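Local coordinates for Low molecular weight protein-tyrosine-phosphatase yfkJ (Bacillus subtilis, PDB 4ETM) that removes phosphate from phosphotyrosine in proteins, as a low molecular weight protein tyrosine phosphatase, and takes part in resistance to ethanol stress, at residues A[55-61]-A[88-92]; A[34-39]-A[156-160]. All blocks are in the same frame, centred on the assembly; numbering follows the deposited sequence.

Contact 1 of 2, residues A[55-61]-A[88-92]. With K (potassium ion), chain E.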
loop_
_atom_site.group_PDB
_atom_site.type_symbol
_atom_site.label_atom_id
_atom_site.label_comp_id
_atom_site.label_asym_id
_atom_site.label_seq_id
_atom_site.Cartn_x
_atom_site.Cartn_y
_atom_site.Cartn_z
ATOM N N ASP A 55 -10.551 9.356 -15.411
ATOM C CA ASP A 55 -11.655 8.693 -14.722
ATOM C C ASP A 55 -11.168 8.449 -13.301
ATOM O O ASP A 55 -10.008 8.724 -12.992
ATOM C CB ASP A 55 -12.017 7.360 -15.389
ATOM C CG ASP A 55 -13.304 6.742 -14.840
ATOM O OD1 ASP A 55 -14.127 7.473 -14.238
ATOM O OD2 ASP A 55 -13.506 5.514 -15.028
ATOM N N SER A 56 -12.037 7.959 -12.422
ATOM C CA SER A 56 -11.577 7.565 -11.092
ATOM C C SER A 56 -12.223 6.257 -10.672
ATOM O O SER A 56 -13.074 5.759 -11.357
ATOM C CB SER A 56 -11.754 8.676 -10.045
ATOM O OG SER A 56 -13.073 9.168 -9.959
ATOM N N ALA A 57 -11.806 5.681 -9.564
ATOM C CA ALA A 57 -12.431 4.454 -9.059
ATOM C C ALA A 57 -11.876 4.190 -7.679
ATOM O O ALA A 57 -10.814 4.708 -7.314
ATOM C CB ALA A 57 -12.150 3.255 -9.976
ATOM N N GLY A 58 -12.567 3.354 -6.911
ATOM C CA GLY A 58 -12.153 3.106 -5.547
ATOM C C GLY A 58 -11.761 1.669 -5.282
ATOM O O GLY A 58 -12.239 0.758 -5.938
ATOM N N ILE A 59 -10.891 1.477 -4.298
ATOM C CA ILE A 59 -10.551 0.143 -3.853
ATOM C C ILE A 59 -11.758 -0.588 -3.261
ATOM O O ILE A 59 -11.989 -1.768 -3.574
ATOM C CB ILE A 59 -9.413 0.162 -2.818
ATOM C CG1 ILE A 59 -8.141 0.762 -3.429
ATOM C CG2 ILE A 59 -9.140 -1.268 -2.365
ATOM C CD1 ILE A 59 -7.689 0.058 -4.700
ATOM N N GLY A 60 -12.518 0.124 -2.423
ATOM C CA GLY A 60 -13.630 -0.474 -1.704
ATOM C C GLY A 60 -14.944 -0.244 -2.419
ATOM O O GLY A 60 -15.015 0.546 -3.359
ATOM N N GLY A 61 -15.992 -0.911 -1.954
ATOM C CA GLY A 61 -17.273 -0.856 -2.640
ATOM C C GLY A 61 -18.417 -0.238 -1.860
ATOM O O GLY A 61 -19.567 -0.306 -2.302
ATOM N N ALA A 88 -19.426 7.193 -7.876
ATOM C CA ALA A 88 -18.451 6.201 -7.431
ATOM C C ALA A 88 -18.560 4.812 -8.069
ATOM O O ALA A 88 -19.662 4.304 -8.313
ATOM C CB ALA A 88 -18.490 6.068 -5.911
ATOM N N ARG A 89 -17.402 4.207 -8.301
ATOM C CA ARG A 89 -17.320 2.839 -8.801
ATOM C C ARG A 89 -16.097 2.165 -8.212
ATOM O O ARG A 89 -15.175 2.835 -7.740
ATOM C CB ARG A 89 -17.263 2.803 -10.329
ATOM C CG ARG A 89 -15.879 3.023 -10.936
ATOM C CD ARG A 89 -15.969 2.945 -12.464
ATOM N NE ARG A 89 -14.726 3.287 -13.149
ATOM C CZ ARG A 89 -13.752 2.417 -13.398
ATOM N NH1 ARG A 89 -13.861 1.146 -13.006
ATOM N NH2 ARG A 89 -12.664 2.819 -14.031
ATOM N N GLN A 90 -16.094 0.841 -8.222
ATOM C CA GLN A 90 -15.013 0.083 -7.630
ATOM C C GLN A 90 -14.086 -0.381 -8.742
ATOM O O GLN A 90 -14.541 -0.872 -9.766
ATOM C CB GLN A 90 -15.568 -1.121 -6.872
ATOM C CG GLN A 90 -14.522 -1.964 -6.154
ATOM C CD GLN A 90 -15.149 -2.963 -5.204
ATOM O OE1 GLN A 90 -16.222 -3.506 -5.473
ATOM N NE2 GLN A 90 -14.490 -3.213 -4.091
ATOM N N VAL A 91 -12.788 -0.224 -8.532
ATOM C CA VAL A 91 -11.803 -0.626 -9.524
ATOM C C VAL A 91 -11.812 -2.143 -9.742
ATOM O O VAL A 91 -12.126 -2.915 -8.842
ATOM C CB VAL A 91 -10.405 -0.165 -9.097
ATOM C CG1 VAL A 91 -9.928 -0.973 -7.896
ATOM C CG2 VAL A 91 -9.429 -0.249 -10.264
ATOM N N SER A 92 -11.477 -2.556 -10.956
ATOM C CA SER A 92 -11.440 -3.971 -11.287
ATOM C C SER A 92 -10.148 -4.286 -12.019
ATOM O O SER A 92 -9.410 -3.376 -12.422
ATOM C CB SER A 92 -12.643 -4.352 -12.139
ATOM O OG SER A 92 -12.622 -3.666 -13.370
HETATM K K K E . -15.959 7.259 -10.645
HETATM O O HOH W 1 -16.345 9.863 -8.695
#

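Contact 2 of 2, residues A[34-39]-A[156-160]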
loop_
_atom_site.group_PDB
_atom_site.type_symbol
_atom_site.label_atom_id
_atom_site.label_comp_id
_atom_site.label_asym_id
_atom_site.label_seq_id
_atom_site.Cartn_x
_atom_site.Cartn_y
_atom_site.Cartn_z
ATOM N N MET A 34 -12.047 14.218 -6.687
ATOM C CA MET A 34 -11.495 15.578 -6.682
ATOM C C MET A 34 -10.343 15.654 -7.672
ATOM O O MET A 34 -10.214 16.631 -8.404
ATOM C CB MET A 34 -11.013 15.971 -5.287
ATOM C CG MET A 34 -10.671 17.443 -5.156
ATOM S SD MET A 34 -9.913 17.949 -3.586
ATOM C CE MET A 34 -11.213 17.623 -2.401
ATOM N N ALA A 35 -9.524 14.603 -7.700
ATOM C CA ALA A 35 -8.378 14.583 -8.598
ATOM C C ALA A 35 -8.837 14.491 -10.046
ATOM O O ALA A 35 -8.354 15.232 -10.902
ATOM C CB ALA A 35 -7.446 13.448 -8.262
ATOM N N GLU A 36 -9.769 13.582 -10.310
ATOM C CA GLU A 36 -10.362 13.462 -11.639
ATOM C C GLU A 36 -10.843 14.819 -12.191
ATOM O O GLU A 36 -10.447 15.236 -13.290
ATOM C CB GLU A 36 -11.509 12.437 -11.617
ATOM C CG GLU A 36 -12.059 12.141 -13.013
ATOM C CD GLU A 36 -13.430 11.511 -13.004
ATOM O OE1 GLU A 36 -14.147 11.678 -14.021
ATOM O OE2 GLU A 36 -13.787 10.844 -12.009
ATOM N N ALA A 37 -11.675 15.508 -11.424
ATOM C CA ALA A 37 -12.250 16.781 -11.846
ATOM C C ALA A 37 -11.181 17.845 -12.020
ATOM O O ALA A 37 -11.185 18.585 -13.003
ATOM C CB ALA A 37 -13.286 17.239 -10.841
ATOM N N ILE A 38 -10.266 17.937 -11.058
ATOM C CA ILE A 38 -9.217 18.951 -11.118
ATOM C C ILE A 38 -8.278 18.698 -12.288
ATOM O O ILE A 38 -7.957 19.610 -13.046
ATOM C CB ILE A 38 -8.414 19.001 -9.799
ATOM C CG1 ILE A 38 -9.255 19.663 -8.710
ATOM C CG2 ILE A 38 -7.105 19.754 -9.985
ATOM C CD1 ILE A 38 -8.549 19.730 -7.365
ATOM N N PHE A 39 -7.850 17.451 -12.439
ATOM C CA PHE A 39 -6.941 17.094 -13.518
ATOM C C PHE A 39 -7.574 17.354 -14.875
ATOM O O PHE A 39 -6.909 17.833 -15.802
ATOM C CB PHE A 39 -6.536 15.628 -13.397
ATOM C CG PHE A 39 -5.677 15.156 -14.509
ATOM C CD1 PHE A 39 -4.301 15.294 -14.447
ATOM C CD2 PHE A 39 -6.239 14.567 -15.626
ATOM C CE1 PHE A 39 -3.508 14.847 -15.479
ATOM C CE2 PHE A 39 -5.450 14.125 -16.663
ATOM C CZ PHE A 39 -4.087 14.256 -16.583
ATOM N N ILE A 156 -3.875 17.856 -3.919
ATOM C CA ILE A 156 -4.322 17.303 -5.180
ATOM C C ILE A 156 -4.117 18.309 -6.316
ATOM O O ILE A 156 -3.806 17.905 -7.439
ATOM C CB ILE A 156 -5.761 16.790 -5.092
ATOM C CG1 ILE A 156 -5.786 15.493 -4.280
ATOM C CG2 ILE A 156 -6.327 16.550 -6.465
ATOM C CD1 ILE A 156 -7.189 14.884 -4.117
ATOM N N LYS A 157 -4.234 19.608 -6.019
ATOM C CA LYS A 157 -3.918 20.615 -7.029
ATOM C C LYS A 157 -2.474 20.528 -7.507
ATOM O O LYS A 157 -2.228 20.439 -8.702
ATOM C CB LYS A 157 -4.237 22.029 -6.542
ATOM C CG LYS A 157 -5.723 22.349 -6.575
ATOM C CD LYS A 157 -6.032 23.713 -6.000
ATOM C CE LYS A 157 -5.481 24.822 -6.870
ATOM N NZ LYS A 157 -5.825 26.154 -6.302
ATOM N N THR A 158 -1.527 20.548 -6.576
ATOM C CA THR A 158 -0.115 20.500 -6.946
ATOM C C THR A 158 0.242 19.165 -7.602
ATOM O O THR A 158 1.000 19.113 -8.574
ATOM C CB THR A 158 0.807 20.779 -5.740
ATOM O OG1 THR A 158 0.635 19.769 -4.743
ATOM C CG2 THR A 158 0.475 22.122 -5.137
ATOM N N GLY A 159 -0.325 18.088 -7.082
ATOM C CA GLY A 159 -0.041 16.782 -7.632
ATOM C C GLY A 159 -0.505 16.685 -9.075
ATOM O O GLY A 159 0.225 16.173 -9.922
ATOM N N CYS A 160 -1.723 17.147 -9.347
ATOM C CA CYS A 160 -2.274 17.084 -10.700
ATOM C C CYS A 160 -1.499 17.960 -11.672
ATOM O O CYS A 160 -1.337 17.601 -12.842
ATOM C CB CYS A 160 -3.747 17.471 -10.718
ATOM S SG CYS A 160 -4.849 16.210 -10.045
#

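Contact 1 of 2, residues A[55-61]-A[88-92]
An outer strand's edge can be satisfied by a loop alongside it, as strand 52-58 demonstrates. The end of this strand meets segment 88-92 in a single beta bridge, where Gly58 donates from N to Arg89 O (2.8 Å) and accepts at O from Val91 N (2.8 Å). Two CA-H...O contacts accompany it, Ala57 CA to Arg89 O (3.4 Å) and Gln90 CA to Gly58 O (3.3 Å). Beyond the strand, the extended Gln90 (chi1 and chi2 both t) donates from NE2 almost linearly to Ile59 O (2.9 Å). Strand 52-58 is outermost in the parallel sheet of the low molecular weight phosphatase fold; its other edge bonds to strand 19-25, which ends at the nucleophile Cys25, close to Gly58. Arg89 extends along the strand to a salt bridge with Asp55 OD2, from NH2 (3.0 Å) and NE (3.2 Å), while Ala57 CB covers one guanidinium face; NH1 forms a second salt bridge, with Asp95. Arg89 N donates to Asn28 OD1, and Ser56 OG hydrogen-bonds Glu36. Ser56 O lies 3.3 Å from the potassium ion K, which Asn28 and a water also bind. Ala57 CB, pointing toward the loop, packs on Val91 CB at 3.9 Å.

Contact 2 of 2, residues A[34-39]-A[156-160]
The crossing of two helices here shows how side-chain rotamers can fit around a small residue. Segments 34-39 and 156-160, on helices 31-45 and 149-170, cross at -54°, their axes 9.6 Å apart at closest approach, and join through apolar packing. Ile156 points toward helix 31-45 in the m, t rotamer. Its CG2 settles on Ala35, 3.6 Å from CA and 3.8 Å from CB, a close approach so small a side chain allows, while its CD1 reaches Met34 SD at 4.1 Å. Met34, extended through chi1 and chi2 (both t), carries its sulphur out to that methyl. Ile38, also m, t, sends CD1 to Ile156 CG2 (4.0 Å) and Lys157 CG (3.9 Å), so the lysine's aliphatic part packs while its amine leads away. One turn after Ile156, Cys160 adopts chi1 m and brings SG to 3.8 Å from Phe39 CB and 3.7 Å from Ala35 O. With chi1 t, Phe39 carries its ring onward to meet Phe23 edge-to-face. Ile156 also lies near the active-site Arg31. The packing joins the helix after the phosphate-binding loop to the C-terminal helix in the alpha/beta fold of low molecular weight phosphatases.

Overall arrangement
From the N terminus, strand 19-25 leads through the active-site loop into helix 31-45, whose segment 34-39 opens the long loop that contact 2 will close. The chain next forms strand 52-58, opening contact 1; helix 70-78 and its connections follow before segment 88-92 returns to the strand, closing the shorter loop. Only much later does segment 156-160 complete contact 2, so the loop of contact 1 lies wholly within that of contact 2. Contact 1 fastens a loop to the sheet edge, whereas contact 2 joins two helices. Although their centres are about 17 Å apart, they touch: Glu36 OE2 and Ser56 OG, 2.7 Å apart, probably hydrogen-bond, linking helix 31-45 to the strand that follows it.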